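Local coordinates for protein monomethylamine methyltransferase MtmB1 (Methanosarcina barkeri, PDB 1TV2) that catalyses transfer of the methyl group from monomethylamine to the corrinoid cofactor of its partner protein MtmC, a step of methanogenesis from methylamine, at residues G129-P134 against T155-V160; H228-L233 against D254-E259; H294-V299 against S330-Y335. All coordinates share one frame; numbering follows the deposited sequence.

Contact 1: G129-P134 against T155-V160; sequences GPTGSP and TIVNGV. With BG5 (5-hydroxyamino-3-methyl-pyrrolidine-2-carboxylic acid), chain B.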
loop_
_atom_site.group_PDB
_atom_site.type_symbol
_atom_site.label_atom_id
_atom_site.label_comp_id
_atom_site.label_asym_id
_atom_site.label_seq_id
_atom_site.Cartn_x
_atom_site.Cartn_y
_atom_site.Cartn_z
ATOM N N GLY A 129 8.039 -8.710 -27.038
ATOM C CA GLY A 129 8.538 -9.781 -26.201
ATOM C C GLY A 129 8.647 -11.080 -26.972
ATOM O O GLY A 129 8.339 -11.117 -28.167
ATOM N N PRO A 130 9.095 -12.164 -26.320
ATOM C CA PRO A 130 9.239 -13.475 -26.964
ATOM C C PRO A 130 7.901 -13.958 -27.518
ATOM O O PRO A 130 7.841 -14.900 -28.307
ATOM C CB PRO A 130 9.756 -14.358 -25.830
ATOM C CG PRO A 130 10.564 -13.389 -25.006
ATOM C CD PRO A 130 9.647 -12.188 -24.953
ATOM N N THR A 131 6.825 -13.309 -27.089
ATOM C CA THR A 131 5.491 -13.649 -27.559
ATOM C C THR A 131 5.178 -15.135 -27.346
ATOM O O THR A 131 4.844 -15.860 -28.285
ATOM C CB THR A 131 5.346 -13.267 -29.057
ATOM O OG1 THR A 131 5.825 -11.929 -29.247
ATOM C CG2 THR A 131 3.894 -13.309 -29.498
ATOM N N GLY A 132 5.311 -15.579 -26.100
ATOM C CA GLY A 132 5.014 -16.957 -25.749
ATOM C C GLY A 132 5.974 -18.025 -26.243
ATOM O O GLY A 132 5.716 -19.213 -26.062
ATOM N N SER A 133 7.079 -17.621 -26.858
ATOM C CA SER A 133 8.049 -18.590 -27.366
ATOM C C SER A 133 8.911 -19.139 -26.234
ATOM O O SER A 133 9.086 -18.486 -25.203
ATOM C CB SER A 133 8.949 -17.940 -28.421
ATOM O OG SER A 133 8.179 -17.395 -29.479
ATOM N N PRO A 134 9.462 -20.352 -26.414
ATOM C CA PRO A 134 10.310 -20.973 -25.392
ATOM C C PRO A 134 11.658 -20.269 -25.237
ATOM O O PRO A 134 12.383 -20.066 -26.213
ATOM C CB PRO A 134 10.449 -22.411 -25.886
ATOM C CG PRO A 134 10.369 -22.260 -27.378
ATOM C CD PRO A 134 9.246 -21.269 -27.549
ATOM N N THR A 155 4.995 -2.080 -23.805
ATOM C CA THR A 155 4.672 -3.106 -22.819
ATOM C C THR A 155 5.361 -4.396 -23.251
ATOM O O THR A 155 5.864 -4.484 -24.369
ATOM C CB THR A 155 3.154 -3.358 -22.729
ATOM O OG1 THR A 155 2.672 -3.819 -23.998
ATOM C CG2 THR A 155 2.421 -2.070 -22.341
ATOM N N ILE A 156 5.375 -5.392 -22.370
ATOM C CA ILE A 156 6.023 -6.666 -22.668
ATOM C C ILE A 156 5.039 -7.829 -22.815
ATOM O O ILE A 156 4.072 -7.929 -22.059
ATOM C CB ILE A 156 7.016 -7.069 -21.534
ATOM C CG1 ILE A 156 8.065 -5.971 -21.310
ATOM C CG2 ILE A 156 7.684 -8.403 -21.877
ATOM C CD1 ILE A 156 9.008 -5.750 -22.491
ATOM N N VAL A 157 5.272 -8.691 -23.803
ATOM C CA VAL A 157 4.456 -9.893 -23.952
ATOM C C VAL A 157 5.427 -11.007 -23.565
ATOM O O VAL A 157 6.440 -11.233 -24.238
ATOM C CB VAL A 157 3.910 -10.111 -25.393
ATOM C CG1 VAL A 157 5.021 -9.998 -26.428
ATOM C CG2 VAL A 157 3.244 -11.487 -25.467
ATOM N N ASN A 158 5.111 -11.680 -22.462
ATOM C CA ASN A 158 5.953 -12.727 -21.896
ATOM C C ASN A 158 6.329 -13.920 -22.763
ATOM O O ASN A 158 5.563 -14.366 -23.619
ATOM C CB ASN A 158 5.313 -13.269 -20.610
ATOM C CG ASN A 158 5.100 -12.193 -19.555
ATOM O OD1 ASN A 158 5.405 -11.018 -19.770
ATOM N ND2 ASN A 158 4.571 -12.598 -18.401
ATOM N N GLY A 159 7.529 -14.431 -22.511
ATOM C CA GLY A 159 8.006 -15.611 -23.200
ATOM C C GLY A 159 7.709 -16.761 -22.253
ATOM O O GLY A 159 7.201 -16.541 -21.153
ATOM N N VAL A 160 8.019 -17.983 -22.667
ATOM C CA VAL A 160 7.774 -19.161 -21.842
ATOM C C VAL A 160 9.077 -19.714 -21.266
ATOM O O VAL A 160 10.060 -19.864 -21.990
ATOM C CB VAL A 160 7.082 -20.268 -22.680
ATOM C CG1 VAL A 160 7.176 -21.610 -21.968
ATOM C CG2 VAL A 160 5.625 -19.892 -22.924
HETATM C C1 BG5 B . 0.279 -12.698 -26.947
HETATM C C2 BG5 B . 0.183 -14.107 -27.517
HETATM C C3 BG5 B . 1.443 -14.912 -27.243
HETATM C C4 BG5 B . 1.110 -15.805 -26.046
HETATM C C5 BG5 B . -0.403 -16.010 -26.056
HETATM C C6 BG5 B . 1.700 -15.655 -28.436
HETATM N N1 BG5 B . -0.980 -14.920 -26.936
HETATM O O1 BG5 B . 0.735 -11.790 -27.649
HETATM N N2 BG5 B . -0.919 -15.850 -24.732
HETATM O O2 BG5 B . -1.342 -14.610 -24.109
#

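Contact 2: H228-L233 against D254-E259; sequences HEVSQL and DIIMDE. With BG5 (5-hydroxyamino-3-methyl-pyrrolidine-2-carboxylic acid), chain B.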
loop_
_atom_site.group_PDB
_atom_site.type_symbol
_atom_site.label_atom_id
_atom_site.label_comp_id
_atom_site.label_asym_id
_atom_site.label_seq_id
_atom_site.Cartn_x
_atom_site.Cartn_y
_atom_site.Cartn_z
ATOM N N HIS A 228 -4.225 -9.891 -18.746
ATOM C CA HIS A 228 -4.360 -11.297 -18.363
ATOM C C HIS A 228 -4.985 -12.102 -19.492
ATOM O O HIS A 228 -6.117 -11.840 -19.910
ATOM C CB HIS A 228 -5.196 -11.399 -17.088
ATOM C CG HIS A 228 -4.561 -10.722 -15.915
ATOM N ND1 HIS A 228 -4.180 -11.401 -14.776
ATOM C CD2 HIS A 228 -4.171 -9.439 -15.735
ATOM C CE1 HIS A 228 -3.578 -10.563 -13.950
ATOM N NE2 HIS A 228 -3.559 -9.366 -14.508
ATOM N N GLU A 229 -4.244 -13.097 -19.968
ATOM C CA GLU A 229 -4.690 -13.903 -21.094
ATOM C C GLU A 229 -5.614 -15.073 -20.832
ATOM O O GLU A 229 -5.487 -15.788 -19.842
ATOM C CB GLU A 229 -3.473 -14.419 -21.876
ATOM C CG GLU A 229 -2.675 -15.547 -21.193
ATOM C CD GLU A 229 -3.282 -16.941 -21.401
ATOM O OE1 GLU A 229 -3.832 -17.196 -22.496
ATOM O OE2 GLU A 229 -3.193 -17.790 -20.481
ATOM N N VAL A 230 -6.552 -15.246 -21.754
ATOM C CA VAL A 230 -7.487 -16.361 -21.747
ATOM C C VAL A 230 -7.677 -16.634 -23.240
ATOM O O VAL A 230 -7.864 -15.702 -24.029
ATOM C CB VAL A 230 -8.837 -16.017 -21.060
ATOM C CG1 VAL A 230 -9.569 -14.920 -21.812
ATOM C CG2 VAL A 230 -9.692 -17.281 -20.970
ATOM N N SER A 231 -7.594 -17.899 -23.636
ATOM C CA SER A 231 -7.712 -18.251 -25.046
ATOM C C SER A 231 -8.981 -18.972 -25.450
ATOM O O SER A 231 -9.390 -19.935 -24.807
ATOM C CB SER A 231 -6.527 -19.125 -25.470
ATOM O OG SER A 231 -5.293 -18.501 -25.183
ATOM N N GLN A 232 -9.597 -18.500 -26.529
ATOM C CA GLN A 232 -10.783 -19.152 -27.064
ATOM C C GLN A 232 -10.218 -20.264 -27.946
ATOM O O GLN A 232 -9.073 -20.176 -28.398
ATOM C CB GLN A 232 -11.597 -18.199 -27.936
ATOM C CG GLN A 232 -12.250 -17.041 -27.209
ATOM C CD GLN A 232 -13.205 -16.286 -28.112
ATOM O OE1 GLN A 232 -14.135 -16.872 -28.670
ATOM N NE2 GLN A 232 -12.981 -14.982 -28.267
ATOM N N LEU A 233 -11.010 -21.300 -28.198
ATOM C CA LEU A 233 -10.553 -22.405 -29.036
ATOM C C LEU A 233 -11.031 -22.219 -30.483
ATOM O O LEU A 233 -11.665 -21.213 -30.805
ATOM C CB LEU A 233 -11.057 -23.729 -28.453
ATOM C CG LEU A 233 -10.683 -23.945 -26.979
ATOM C CD1 LEU A 233 -11.270 -25.254 -26.478
ATOM C CD2 LEU A 233 -9.166 -23.951 -26.824
ATOM N N ASP A 254 -8.718 -7.542 -12.749
ATOM C CA ASP A 254 -7.615 -7.583 -13.713
ATOM C C ASP A 254 -8.040 -7.188 -15.125
ATOM O O ASP A 254 -9.160 -7.478 -15.550
ATOM C CB ASP A 254 -7.025 -8.998 -13.831
ATOM C CG ASP A 254 -6.275 -9.442 -12.597
ATOM O OD1 ASP A 254 -5.662 -8.589 -11.925
ATOM O OD2 ASP A 254 -6.279 -10.665 -12.323
ATOM N N ILE A 255 -7.131 -6.548 -15.854
ATOM C CA ILE A 255 -7.388 -6.191 -17.246
ATOM C C ILE A 255 -7.377 -7.546 -17.954
ATOM O O ILE A 255 -6.423 -8.314 -17.814
ATOM C CB ILE A 255 -6.255 -5.312 -17.827
ATOM C CG1 ILE A 255 -6.256 -3.939 -17.148
ATOM C CG2 ILE A 255 -6.412 -5.184 -19.334
ATOM C CD1 ILE A 255 -7.536 -3.172 -17.322
ATOM N N ILE A 256 -8.433 -7.839 -18.703
ATOM C CA ILE A 256 -8.548 -9.124 -19.386
ATOM C C ILE A 256 -8.321 -9.077 -20.894
ATOM O O ILE A 256 -8.952 -8.295 -21.610
ATOM C CB ILE A 256 -9.945 -9.754 -19.133
ATOM C CG1 ILE A 256 -10.110 -10.062 -17.641
ATOM C CG2 ILE A 256 -10.123 -11.017 -19.991
ATOM C CD1 ILE A 256 -11.490 -10.564 -17.262
ATOM N N MET A 257 -7.410 -9.919 -21.371
ATOM C CA MET A 257 -7.145 -9.998 -22.797
ATOM C C MET A 257 -7.619 -11.354 -23.293
ATOM O O MET A 257 -7.023 -12.384 -22.974
ATOM C CB MET A 257 -5.658 -9.864 -23.119
ATOM C CG MET A 257 -5.391 -9.974 -24.623
ATOM S SD MET A 257 -3.719 -10.485 -25.057
ATOM C CE MET A 257 -3.835 -12.244 -24.735
ATOM N N ASP A 258 -8.706 -11.348 -24.057
ATOM C CA ASP A 258 -9.246 -12.574 -24.624
ATOM C C ASP A 258 -8.563 -12.729 -25.978
ATOM O O ASP A 258 -8.458 -11.761 -26.726
ATOM C CB ASP A 258 -10.761 -12.437 -24.810
ATOM C CG ASP A 258 -11.346 -13.530 -25.687
ATOM O OD1 ASP A 258 -11.932 -14.493 -25.146
ATOM O OD2 ASP A 258 -11.211 -13.420 -26.924
ATOM N N GLU A 259 -8.087 -13.931 -26.292
ATOM C CA GLU A 259 -7.424 -14.153 -27.574
ATOM C C GLU A 259 -8.086 -15.275 -28.372
ATOM O O GLU A 259 -8.751 -16.148 -27.814
ATOM C CB GLU A 259 -5.953 -14.531 -27.379
ATOM C CG GLU A 259 -5.746 -16.038 -27.293
ATOM C CD GLU A 259 -4.374 -16.484 -27.745
ATOM O OE1 GLU A 259 -3.898 -15.999 -28.792
ATOM O OE2 GLU A 259 -3.773 -17.336 -27.059
HETATM C C1 BG5 B . 0.279 -12.698 -26.947
HETATM C C2 BG5 B . 0.183 -14.107 -27.517
HETATM C C3 BG5 B . 1.443 -14.912 -27.243
HETATM C C4 BG5 B . 1.110 -15.805 -26.046
HETATM C C5 BG5 B . -0.403 -16.010 -26.056
HETATM C C6 BG5 B . 1.700 -15.655 -28.436
HETATM N N1 BG5 B . -0.980 -14.920 -26.936
HETATM O O1 BG5 B . 0.735 -11.790 -27.649
HETATM N N2 BG5 B . -0.919 -15.850 -24.732
HETATM O O2 BG5 B . -1.342 -14.610 -24.109
#

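Contact 3: H294-V299 against S330-Y335; sequences HLDGPV and SGNQYY. With BG5 (5-hydroxyamino-3-methyl-pyrrolidine-2-carboxylic acid), chain B.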
loop_
_atom_site.group_PDB
_atom_site.type_symbol
_atom_site.label_atom_id
_atom_site.label_comp_id
_atom_site.label_asym_id
_atom_site.label_seq_id
_atom_site.Cartn_x
_atom_site.Cartn_y
_atom_site.Cartn_z
ATOM N N HIS A 294 -9.391 -7.599 -27.122
ATOM C CA HIS A 294 -9.267 -8.894 -27.792
ATOM C C HIS A 294 -8.050 -8.991 -28.702
ATOM O O HIS A 294 -7.818 -8.123 -29.544
ATOM C CB HIS A 294 -10.532 -9.185 -28.615
ATOM C CG HIS A 294 -10.455 -10.451 -29.415
ATOM N ND1 HIS A 294 -10.589 -11.700 -28.849
ATOM C CD2 HIS A 294 -10.230 -10.657 -30.735
ATOM C CE1 HIS A 294 -10.449 -12.623 -29.786
ATOM N NE2 HIS A 294 -10.231 -12.017 -30.938
ATOM N N LEU A 295 -7.284 -10.063 -28.526
ATOM C CA LEU A 295 -6.095 -10.306 -29.329
ATOM C C LEU A 295 -6.439 -11.289 -30.450
ATOM O O LEU A 295 -6.841 -12.424 -30.188
ATOM C CB LEU A 295 -4.980 -10.901 -28.467
ATOM C CG LEU A 295 -3.651 -11.132 -29.192
ATOM C CD1 LEU A 295 -2.996 -9.791 -29.502
ATOM C CD2 LEU A 295 -2.734 -11.976 -28.325
ATOM N N ASP A 296 -6.275 -10.844 -31.691
ATOM C CA ASP A 296 -6.557 -11.664 -32.868
ATOM C C ASP A 296 -5.268 -12.396 -33.255
ATOM O O ASP A 296 -4.248 -12.288 -32.563
ATOM C CB ASP A 296 -7.015 -10.752 -34.015
ATOM C CG ASP A 296 -7.686 -11.509 -35.159
ATOM O OD1 ASP A 296 -7.719 -12.758 -35.145
ATOM O OD2 ASP A 296 -8.185 -10.832 -36.083
ATOM N N GLY A 297 -5.315 -13.136 -34.358
ATOM C CA GLY A 297 -4.145 -13.858 -34.822
ATOM C C GLY A 297 -4.501 -14.858 -35.909
ATOM O O GLY A 297 -4.287 -16.061 -35.739
ATOM N N PRO A 298 -5.058 -14.398 -37.040
ATOM C CA PRO A 298 -5.418 -15.331 -38.114
ATOM C C PRO A 298 -4.162 -16.078 -38.532
ATOM O O PRO A 298 -3.126 -15.462 -38.785
ATOM C CB PRO A 298 -5.939 -14.412 -39.220
ATOM C CG PRO A 298 -6.441 -13.202 -38.457
ATOM C CD PRO A 298 -5.346 -13.009 -37.431
ATOM N N VAL A 299 -4.247 -17.401 -38.595
ATOM C CA VAL A 299 -3.088 -18.199 -38.960
ATOM C C VAL A 299 -3.369 -19.146 -40.134
ATOM O O VAL A 299 -4.442 -19.747 -40.228
ATOM C CB VAL A 299 -2.589 -18.993 -37.732
ATOM C CG1 VAL A 299 -3.680 -19.933 -37.243
ATOM C CG2 VAL A 299 -1.325 -19.751 -38.073
ATOM N N SER A 330 -8.708 -3.812 -29.499
ATOM C CA SER A 330 -8.090 -5.053 -29.957
ATOM C C SER A 330 -6.625 -4.949 -30.352
ATOM O O SER A 330 -6.052 -3.861 -30.438
ATOM C CB SER A 330 -8.870 -5.610 -31.149
ATOM O OG SER A 330 -8.655 -4.810 -32.299
ATOM N N GLY A 331 -6.037 -6.113 -30.597
ATOM C CA GLY A 331 -4.650 -6.194 -31.004
ATOM C C GLY A 331 -4.485 -7.415 -31.888
ATOM O O GLY A 331 -5.453 -8.139 -32.141
ATOM N N ASN A 332 -3.266 -7.644 -32.363
ATOM C CA ASN A 332 -2.983 -8.799 -33.211
ATOM C C ASN A 332 -1.590 -9.313 -32.839
ATOM O O ASN A 332 -0.715 -8.524 -32.469
ATOM C CB ASN A 332 -3.045 -8.390 -34.692
ATOM C CG ASN A 332 -3.165 -9.587 -35.629
ATOM O OD1 ASN A 332 -3.402 -10.714 -35.192
ATOM N ND2 ASN A 332 -3.018 -9.340 -36.928
ATOM N N GLN A 333 -1.399 -10.630 -32.914
ATOM C CA GLN A 333 -0.118 -11.250 -32.567
ATOM C C GLN A 333 0.681 -11.649 -33.806
ATOM O O GLN A 333 0.115 -12.026 -34.833
ATOM C CB GLN A 333 -0.342 -12.455 -31.648
ATOM C CG GLN A 333 -1.252 -13.521 -32.213
ATOM C CD GLN A 333 -1.773 -14.459 -31.138
ATOM O OE1 GLN A 333 -1.009 -15.192 -30.511
ATOM N NE2 GLN A 333 -3.083 -14.433 -30.919
ATOM N N TYR A 334 2.003 -11.583 -33.680
ATOM C CA TYR A 334 2.921 -11.839 -34.785
ATOM C C TYR A 334 3.644 -13.181 -34.821
ATOM O O TYR A 334 4.431 -13.500 -33.929
ATOM C CB TYR A 334 3.962 -10.708 -34.824
ATOM C CG TYR A 334 3.378 -9.347 -35.140
ATOM C CD1 TYR A 334 2.330 -8.817 -34.380
ATOM C CD2 TYR A 334 3.839 -8.609 -36.231
ATOM C CE1 TYR A 334 1.748 -7.594 -34.708
ATOM C CE2 TYR A 334 3.266 -7.382 -36.567
ATOM C CZ TYR A 334 2.219 -6.884 -35.808
ATOM O OH TYR A 334 1.617 -5.703 -36.173
ATOM N N TYR A 335 3.388 -13.947 -35.879
ATOM C CA TYR A 335 4.021 -15.247 -36.078
ATOM C C TYR A 335 4.630 -15.383 -37.473
ATOM O O TYR A 335 3.982 -15.887 -38.391
ATOM C CB TYR A 335 3.017 -16.383 -35.881
ATOM C CG TYR A 335 2.781 -16.767 -34.443
ATOM C CD1 TYR A 335 1.876 -16.060 -33.648
ATOM C CD2 TYR A 335 3.459 -17.845 -33.877
ATOM C CE1 TYR A 335 1.650 -16.425 -32.321
ATOM C CE2 TYR A 335 3.244 -18.215 -32.558
ATOM C CZ TYR A 335 2.338 -17.505 -31.787
ATOM O OH TYR A 335 2.116 -17.887 -30.486
HETATM C C1 BG5 B . 0.279 -12.698 -26.947
HETATM C C2 BG5 B . 0.183 -14.107 -27.517
HETATM C C3 BG5 B . 1.443 -14.912 -27.243
HETATM C C4 BG5 B . 1.110 -15.805 -26.046
HETATM C C5 BG5 B . -0.403 -16.010 -26.056
HETATM C C6 BG5 B . 1.700 -15.655 -28.436
HETATM N N1 BG5 B . -0.980 -14.920 -26.936
HETATM O O1 BG5 B . 0.735 -11.790 -27.649
HETATM N N2 BG5 B . -0.919 -15.850 -24.732
HETATM O O2 BG5 B . -1.342 -14.610 -24.109
#

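Contact 1: G129-P134 against T155-V160
The carbonyl O of Pro-130, whose ring rests on Gly-159, is gripped twice by Ser-133: Ser-133 OG donates to Pro-130 O at 2.8 Å, and Ser-133 N donates to the same oxygen at 3.2 Å. The second bond closes a type I' turn over Pro-130 to Ser-133, in which Thr-131 and Gly-132 both have positive phi. The turn is tied to the other segment at two points. Gly-132 N donates to Asn-158 O (2.8 Å), and Val-160 N donates to Ser-133 O (2.8 Å) almost straight, at 174°, just before Pro-134 and Val-160 pair as parallel strand residues. Between these bonds the packing is tight, with Pro-130 CB 3.4 Å from Gly-159 CA; a side chain at Gly-159 would run into that ring.

Thr-131 is fixed from within its own segment, its OG1 lying 2.9 Å from Gly-129 O and standing well above that carbonyl's plane. Its chi1 of -48° places OG1 next to the Val-157 CG1 methyl and sends CG2 the other way, to 3.4 Å from the ligand methyl C6 of BG5. Val-157 splits its branches likewise: CG1 faces the turn, while CG2 lies 3.3 Å from BG5 O1. Gly-132 has a further reason to lack a side chain, since a CB there would collide with BG5 C4. Lys-202, on the neighbouring strand 201-203, is hydrogen-bonded to BG5, consistent with BG5 being the ring of a pyrrolysine. The loop after strand 125-128, tied to strand 155-161 and lining the BG5 site, fits the TIM-barrel pattern of an active site built from loops at the C-terminal strand ends.

Contact 2: H228-L233 against D254-E259
Glu-229 CB and Met-257 CE meet at 3.6 Å and together border the hydroxylamino end of the ligand, with Glu-229 CB 3.1 Å and Met-257 CE 3.5 Å from BG5 O2. Both side chains sit on the inward face of two adjacent parallel strands of the TIM barrel. Met-257 reaches the ligand because its chain, extended to SD, bends at chi3 (78°) and turns the methyl toward Glu-229. Glu-259, on the same face, brings OE1 to 3.6 Å from BG5 N1.

The next shell holds Glu-259 in place. Ser-231 OG donates to Glu-259 OE2 at 2.7 Å, meeting the anti lone pair of OE2, while Glu-259 OE1 accepts from Gln-333. Beneath these side chains, backbone bonds alternate between the strands from His-228 N to Ile-255 O through to Gln-232 N to Glu-259 O, fixing the register of His-228 with Ile-256 and Ser-231 with Glu-259.

On the outward face, Val-230 packs against helix 240-251, and Gln-232 NE2 donates to Asp-258 OD2 at 2.7 Å, arriving on the syn side of the carboxylate, 18° out of its plane. Asp-258 is held further by His-294 and Ser-289. Near the N-terminal end of the pairing, the His-228 imidazole, its NE2 bonded to Thr-223 O, carries the Asp-254 carboxylate stacked over one face: the planes are 9° apart, and Asp-254 CG lies 3.2 Å above the ring, offset toward its rim.

Contact 3: H294-V299 against S330-Y335
A side-chain amide takes over where the strand pairing of these segments fades: Gln-333 NE2 donates to Asp-296 O at 2.9 Å, whereas the backbone bond from Gln-333 N to the same oxygen is weak, at 3.3 Å. The oxygen lies in the amide plane of Gln-333, but NE2 stands 50° above the carbonyl plane of Asp-296. A chi1 of 57°, with CG between the backbone N and the carbonyl carbon, carries the otherwise extended chain over toward Asp-296 and Leu-295.

Before this point the pairing is regular, with Gly-331 N bonded to His-294 O and Asp-296 N to Gly-331 O, as suits adjacent strands of the beta-alpha-beta unit through helix 309-325. Beyond it Gly-297 N turns back to Asp-296 OD1 at 2.6 Å, and Asp-296 OD2 forms a salt bridge with Arg-361.

Leu-295 crosses Gln-333 at about a right angle; its CD1 lies over the backbone of Asn-332, and its CD2 touches both Gln-333 NE2 (3.6 Å) and BG5 C1 (3.4 Å). A leucine in place of Gln-333 would probably cost Asp-296 O its stronger donor across these segments and leave Glu-259 OE1 without its amide partner. Tyr-335 OH adds a contact with BG5 C6 at 3.1 Å. With NE2 bonded to both Asp-296 O and Glu-259 OE1, the amide is probably held against flipping, which would keep OE1 toward the ligand, 3.4 Å from BG5 C2.

In the fold
All three contacts are buried and reach the same parallel barrel sheet, contacts 2 and 3 as strand pairs and contact 1 chiefly through a turn packed on a strand. The centre of contact 3 is about 3 Å from the chain centre, those of contacts 2 and 1 about 10 and 12 Å; contact 2 also has Arg-108 of the second subunit packed on Ile-255 and Ile-256. Contacts 2 and 3 adjoin through neighbouring strands 255-259 and 293-300, whereas contact 1 meets contact 3 by packing of Thr-131 on Tyr-335. The chemistry shifts accordingly: turn and methyl groups in contact 1, carboxylates in contact 2, an amide bonded to a main-chain oxygen in contact 3.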